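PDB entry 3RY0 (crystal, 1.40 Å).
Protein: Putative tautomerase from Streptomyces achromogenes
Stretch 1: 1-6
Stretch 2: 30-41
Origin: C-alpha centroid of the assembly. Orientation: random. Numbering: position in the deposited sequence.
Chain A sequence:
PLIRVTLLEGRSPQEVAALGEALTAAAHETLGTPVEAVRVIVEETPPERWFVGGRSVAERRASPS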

# COMPACT_ATOMS: atom_id res chain seq x y z
N PRO A 1 -14.66 -3.09 4.31
CA PRO A 1 -13.20 -2.88 4.59
C PRO A 1 -12.33 -3.63 3.59
O PRO A 1 -12.78 -4.59 2.93
CB PRO A 1 -13.02 -3.41 6.00
CG PRO A 1 -14.36 -3.80 6.52
CD PRO A 1 -15.37 -3.73 5.45
N LEU A 2 -11.05 -3.25 3.48
CA LEU A 2 -10.08 -3.83 2.61
C LEU A 2 -8.97 -4.45 3.40
O LEU A 2 -8.34 -3.76 4.24
CB LEU A 2 -9.42 -2.76 1.57
CG LEU A 2 -8.32 -3.46 0.69
CD1 LEU A 2 -8.87 -4.52 -0.25
CD2 LEU A 2 -7.33 -2.59 -0.22
N ILE A 3 -8.70 -5.70 3.16
CA ILE A 3 -7.62 -6.41 3.86
C ILE A 3 -6.54 -6.79 2.86
O ILE A 3 -6.83 -7.56 1.90
CB ILE A 3 -8.16 -7.69 4.56
CG1 ILE A 3 -9.19 -7.31 5.58
CG2 ILE A 3 -7.00 -8.46 5.24
CD1 ILE A 3 -9.99 -8.57 6.15
N ARG A 4 -5.33 -6.26 2.98
CA ARG A 4 -4.25 -6.56 2.03
C ARG A 4 -3.26 -7.40 2.79
O ARG A 4 -2.69 -6.92 3.78
CB ARG A 4 -3.57 -5.30 1.52
CG ARG A 4 -2.72 -5.58 0.30
CD ARG A 4 -2.32 -4.22 -0.48
NE ARG A 4 -2.51 -4.48 -1.94
CZ ARG A 4 -3.33 -3.89 -2.83
NH1 ARG A 4 -3.25 -4.39 -4.03
NH2 ARG A 4 -4.16 -2.76 -2.68
N VAL A 5 -2.98 -8.60 2.29
CA VAL A 5 -2.07 -9.49 2.98
C VAL A 5 -0.80 -9.59 2.14
O VAL A 5 -0.87 -9.79 0.90
CB VAL A 5 -2.67 -10.90 3.07
CG1 VAL A 5 -1.75 -11.93 3.78
CG2 VAL A 5 -4.02 -10.84 3.67
N THR A 6 0.36 -9.52 2.81
CA THR A 6 1.61 -9.77 2.09
C THR A 6 2.24 -11.06 2.68
O THR A 6 2.50 -11.09 3.88
CB THR A 6 2.54 -8.57 2.35
OG1 THR A 6 1.92 -7.34 1.94
CG2 THR A 6 3.85 -8.71 1.49
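Stretch 2 (30-41) TLGTPVEAVRVI

The most unusual feature of this contact is the way it begins: the ring of the N-terminal Pro1 sits in a pocket made by residues that precede the strand of stretch 2. Pro1 CD lies 3.3 Å from Thr33 OG1, Pro1 CG lies 4.2 Å from Leu31 CD1, and Pro1 CD is 4.4 Å from Val38 CG2. Pro1 N also approaches Ala37 O to 3.1 Å, but this is proximity without a hydrogen bond. Pro1 has 110 Å² covered by stretch 2, more than any other residue of either stretch.

To reach that position, stretch 2 changes conformation several times. The end of a helix, Thr30 to Leu31, gives way to Gly32 at phi/psi 90/-7, a positive phi at which a CB would be jammed against the preceding carbonyl oxygen. Thr33 and Pro34 are extended, and residues 35-37 form a 3-10 segment, supported by Ala37 N to Pro34 O at 2.9 Å and followed by Val38 N to Val35 O at 3.0 Å, both hydrogen bonds. From Arg39 onward the chain is a strand.

Strand 39-41 runs parallel to strand 2-6: their N-to-C directions differ by 18°, the signed crossing angle is -18°, and the axes approach to 4.7 Å. The register pairs Leu2 with Arg39, Ile3 with Val40 and Arg4 with Ile41, at CA-CA distances of 5.0, 4.6 and 4.9 Å. Four hydrogen bonds fix it. Arg39 N donates to Pro1 O at 3.0 Å, with an N-H...O angle of 178°, and Arg39 O accepts from Ile3 N at 2.8 Å. One step on, Ile41 N donates to Ile3 O and Ile41 O accepts from Val5 N, each at 2.8 Å. Arg39 and Ile41 thus each bond to the residues flanking their partner, as a parallel ladder requires. A CA-H...O contact from Val40 CA to Ile3 O, 3.2 Å, adds to the ladder.

Side chains alternate between the two faces. On the face of Ile3 and Val40, Ile3 CB is 4.2 Å from Val40 CG2, while Ile3 CD1 reaches back to Val38 CG1 at 3.9 Å. On the other face, Leu2 CD1 packs against Ile41 CG1 at 3.9 Å, and Ile41 CB lies over one face of the Arg4 guanidinium. The end of the Arg39 side chain leads away from stretch 1; a water links Arg39 NH1 and Pro1 O through two weak hydrogen bonds, each 3.4 Å from the water oxygen.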

# COMPACT_ATOMS: atom_id res chain seq x y z
N THR A 30 -15.92 -9.40 14.23
CA THR A 30 -15.48 -8.38 15.11
C THR A 30 -16.02 -6.98 14.77
O THR A 30 -16.12 -6.08 15.65
CB THR A 30 -13.92 -8.33 15.20
OG1 THR A 30 -13.35 -8.02 13.86
CG2 THR A 30 -13.37 -9.70 15.60
N LEU A 31 -16.27 -6.75 13.50
CA LEU A 31 -16.78 -5.44 13.10
C LEU A 31 -18.29 -5.47 12.84
O LEU A 31 -18.86 -4.38 12.72
CB LEU A 31 -16.04 -4.98 11.82
CG LEU A 31 -14.50 -4.92 11.91
CD1 LEU A 31 -13.96 -4.58 10.59
CD2 LEU A 31 -14.05 -3.95 13.03
N GLY A 32 -18.89 -6.60 12.55
CA GLY A 32 -20.33 -6.59 12.19
C GLY A 32 -20.50 -6.41 10.67
O GLY A 32 -21.62 -6.59 10.12
N THR A 33 -19.43 -6.15 9.95
CA THR A 33 -19.52 -5.83 8.52
C THR A 33 -20.06 -7.09 7.80
O THR A 33 -19.60 -8.21 8.00
CB THR A 33 -18.13 -5.36 7.98
OG1 THR A 33 -18.25 -4.99 6.59
CG2 THR A 33 -17.21 -6.40 8.06
N PRO A 34 -21.03 -6.96 6.88
CA PRO A 34 -21.46 -8.09 6.09
C PRO A 34 -20.30 -8.74 5.29
O PRO A 34 -19.42 -7.96 4.82
CB PRO A 34 -22.56 -7.50 5.16
CG PRO A 34 -23.00 -6.28 5.93
CD PRO A 34 -21.77 -5.73 6.59
N VAL A 35 -20.23 -10.05 5.15
CA VAL A 35 -19.11 -10.65 4.42
C VAL A 35 -18.92 -10.10 3.04
O VAL A 35 -17.79 -9.89 2.57
CB VAL A 35 -19.00 -12.18 4.42
CG1 VAL A 35 -18.93 -12.72 5.86
CG2 VAL A 35 -20.09 -12.82 3.68
N GLU A 36 -20.00 -9.73 2.36
CA GLU A 36 -19.91 -9.26 1.01
C GLU A 36 -19.27 -7.86 0.95
O GLU A 36 -18.90 -7.38 -0.18
CB GLU A 36 -21.32 -9.22 0.43
CG GLU A 36 -21.29 -8.78 -1.03
CD GLU A 36 -20.80 -9.89 -2.04
OE1 GLU A 36 -20.50 -11.06 -1.65
OE2 GLU A 36 -20.86 -9.59 -3.25
N ALA A 37 -19.17 -7.16 2.07
CA ALA A 37 -18.50 -5.87 2.09
C ALA A 37 -17.02 -5.98 2.39
O ALA A 37 -16.31 -4.94 2.44
CB ALA A 37 -19.17 -5.00 3.20
N VAL A 38 -16.52 -7.21 2.67
CA VAL A 38 -15.07 -7.39 2.96
C VAL A 38 -14.36 -7.89 1.73
O VAL A 38 -14.78 -8.87 1.11
CB VAL A 38 -14.92 -8.42 4.08
CG1 VAL A 38 -13.44 -8.68 4.42
CG2 VAL A 38 -15.77 -8.06 5.31
N ARG A 39 -13.31 -7.11 1.39
CA ARG A 39 -12.43 -7.53 0.30
C ARG A 39 -11.07 -7.89 0.81
O ARG A 39 -10.54 -7.19 1.71
CB ARG A 39 -12.29 -6.42 -0.83
CG ARG A 39 -13.57 -6.32 -1.59
CD ARG A 39 -13.60 -5.03 -2.54
NE ARG A 39 -14.74 -5.19 -3.41
CZ ARG A 39 -15.98 -5.06 -3.01
NH1 ARG A 39 -16.26 -4.50 -1.85
NH2 ARG A 39 -16.97 -5.40 -3.86
N VAL A 40 -10.47 -8.94 0.28
CA VAL A 40 -9.12 -9.35 0.66
C VAL A 40 -8.32 -9.47 -0.60
O VAL A 40 -8.73 -10.15 -1.60
CB VAL A 40 -9.13 -10.74 1.38
CG1 VAL A 40 -7.74 -11.08 1.90
CG2 VAL A 40 -10.10 -10.80 2.56
N ILE A 41 -7.11 -8.88 -0.61
CA ILE A 41 -6.18 -9.01 -1.70
C ILE A 41 -4.90 -9.69 -1.12
O ILE A 41 -4.34 -9.18 -0.11
CB ILE A 41 -5.73 -7.63 -2.28
CG1 ILE A 41 -6.97 -6.83 -2.69
CG2 ILE A 41 -4.69 -7.92 -3.46
CD1 ILE A 41 -7.61 -7.22 -3.98
O HOH W 1 -14.09 -2.92 0.31